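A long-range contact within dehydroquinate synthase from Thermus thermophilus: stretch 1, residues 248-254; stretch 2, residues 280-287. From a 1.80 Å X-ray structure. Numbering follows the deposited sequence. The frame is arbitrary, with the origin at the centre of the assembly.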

# COMPACT_ATOMS: atom_id res chain seq x y z
N GLY A 248 16.80 14.38 14.68
CA GLY A 248 17.80 13.85 15.60
C GLY A 248 18.08 14.77 16.77
O GLY A 248 18.34 14.31 17.89
N MET A 249 18.03 16.08 16.52
CA MET A 249 18.28 17.04 17.58
C MET A 249 17.12 17.00 18.57
O MET A 249 17.33 17.04 19.78
CB MET A 249 18.43 18.44 16.99
CG MET A 249 19.59 18.57 16.01
SD MET A 249 21.18 18.11 16.74
CE MET A 249 22.34 18.62 15.43
N ALA A 250 15.91 16.89 18.04
CA ALA A 250 14.72 16.83 18.88
C ALA A 250 14.77 15.59 19.76
O ALA A 250 14.40 15.64 20.94
CB ALA A 250 13.47 16.80 18.01
N VAL A 251 15.23 14.48 19.20
CA VAL A 251 15.34 13.25 19.96
C VAL A 251 16.32 13.42 21.11
O VAL A 251 16.06 12.99 22.23
CB VAL A 251 15.81 12.08 19.07
CG1 VAL A 251 16.12 10.86 19.94
CG2 VAL A 251 14.72 11.73 18.06
N ALA A 252 17.46 14.06 20.83
CA ALA A 252 18.46 14.29 21.86
C ALA A 252 17.85 15.05 23.04
O ALA A 252 18.08 14.71 24.20
CB ALA A 252 19.64 15.06 21.29
N TYR A 253 17.08 16.09 22.72
CA TYR A 253 16.41 16.89 23.75
C TYR A 253 15.41 16.03 24.51
O TYR A 253 15.27 16.15 25.73
CB TYR A 253 15.68 18.08 23.11
CG TYR A 253 16.57 19.26 22.77
CD1 TYR A 253 16.58 19.80 21.48
CD2 TYR A 253 17.36 19.86 23.74
CE1 TYR A 253 17.37 20.92 21.18
CE2 TYR A 253 18.14 20.97 23.46
CZ TYR A 253 18.14 21.50 22.17
OH TYR A 253 18.89 22.62 21.90
N GLY A 254 14.71 15.15 23.78
CA GLY A 254 13.73 14.27 24.40
C GLY A 254 14.39 13.25 25.31
O GLY A 254 13.80 12.83 26.31
N TRP A 280 28.49 17.17 22.83
CA TRP A 280 29.13 16.69 21.61
C TRP A 280 28.25 17.03 20.40
O TRP A 280 28.74 17.40 19.34
CB TRP A 280 29.32 15.18 21.70
CG TRP A 280 29.73 14.52 20.44
CD1 TRP A 280 30.99 14.48 19.90
CD2 TRP A 280 28.89 13.78 19.55
NE1 TRP A 280 30.98 13.76 18.73
CE2 TRP A 280 29.71 13.31 18.49
CE3 TRP A 280 27.53 13.46 19.54
CZ2 TRP A 280 29.20 12.54 17.44
CZ3 TRP A 280 27.02 12.69 18.49
CH2 TRP A 280 27.86 12.24 17.45
N LEU A 281 26.94 16.91 20.59
CA LEU A 281 25.98 17.17 19.52
C LEU A 281 25.84 18.64 19.12
O LEU A 281 25.72 18.96 17.94
CB LEU A 281 24.61 16.62 19.91
CG LEU A 281 23.53 16.57 18.84
CD1 LEU A 281 23.96 15.63 17.72
CD2 LEU A 281 22.22 16.09 19.45
N SER A 282 25.86 19.52 20.12
CA SER A 282 25.70 20.96 19.89
C SER A 282 24.40 21.24 19.14
O SER A 282 24.41 21.82 18.05
CB SER A 282 26.89 21.52 19.09
OG SER A 282 28.06 21.55 19.88
N PRO A 283 23.26 20.83 19.72
CA PRO A 283 21.95 21.04 19.10
C PRO A 283 21.61 22.52 19.02
O PRO A 283 22.09 23.33 19.82
CB PRO A 283 21.01 20.28 20.04
CG PRO A 283 21.65 20.48 21.37
CD PRO A 283 23.12 20.22 21.06
N PRO A 284 20.77 22.91 18.05
CA PRO A 284 20.41 24.32 17.94
C PRO A 284 19.56 24.77 19.13
O PRO A 284 18.68 24.03 19.58
CB PRO A 284 19.65 24.39 16.61
CG PRO A 284 19.02 23.03 16.52
CD PRO A 284 20.13 22.11 16.98
N PRO A 285 19.83 25.97 19.66
CA PRO A 285 19.08 26.51 20.80
C PRO A 285 17.58 26.52 20.53
O PRO A 285 17.14 26.76 19.41
CB PRO A 285 19.66 27.90 20.96
CG PRO A 285 21.10 27.69 20.58
CD PRO A 285 20.96 26.85 19.32
N LEU A 286 16.79 26.28 21.58
CA LEU A 286 15.34 26.25 21.47
C LEU A 286 14.67 27.57 21.82
O LEU A 286 15.23 28.39 22.54
CB LEU A 286 14.78 25.16 22.39
CG LEU A 286 15.25 23.73 22.15
CD1 LEU A 286 14.69 22.81 23.25
CD2 LEU A 286 14.79 23.27 20.77
N PRO A 287 13.44 27.78 21.31
CA PRO A 287 12.68 29.00 21.58
C PRO A 287 12.03 28.85 22.95
O PRO A 287 11.82 27.74 23.42
CB PRO A 287 11.66 29.01 20.46
CG PRO A 287 11.35 27.55 20.31
CD PRO A 287 12.73 26.92 20.35

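Three side chains of one helix, Met249, Ala252 and Tyr253, point toward the second stretch, where a helix ends and a run of prolines begins. Their spacing of three and four residues places them on a common face of the helix, while the CA-to-CB bond of Ala250 points away.

A single hydrogen bond joins the two stretches. The hydroxyl of Tyr253 donates from OH to the carbonyl O of Pro284 at 2.7 Å, with the acceptor near the plane of the ring. Proline has no amide hydrogen to give, but its carbonyl remains a good acceptor, and tyrosine suits the place because its long, rigid ring carries a donor from the helix to the loop backbone.

The same ring also offers an apolar face. Leu286 CD1 sits 3.7 Å from the centroid of the Tyr253 ring and only 5° off the ring normal, a well-centred CH-pi contact. The other methyl of Leu286 is close too, with CD2 3.5 Å from Tyr253 CE1. A branched leucine can thus cover the aromatic surface with both methyls. Pro283 meets the ring obliquely, its CG lying 3.7 Å from Tyr253 CZ.

The remaining contacts are apolar packing. Met249, unbranched and flexible, with chi1 and chi2 both m, sets its thioether against the last turn of the helix and the start of the loop: SD lies 3.5 Å from Leu281 CG and 4.0 Å from Pro283 CB, while Met249 CG lies 3.7 Å from Pro284 CD. The small Ala252 leaves room for the side chain of Leu281, whose CD2 comes within 3.3 Å of Ala252 CB, a tight fit. Ser282, with positive phi, leaves the helix just after Leu281 and directs its CB away from the contact. The extended prolines that follow present compact, restrained rings, and Pro283 CA comes within 5.6 Å of Met249 CA, the nearest backbone approach.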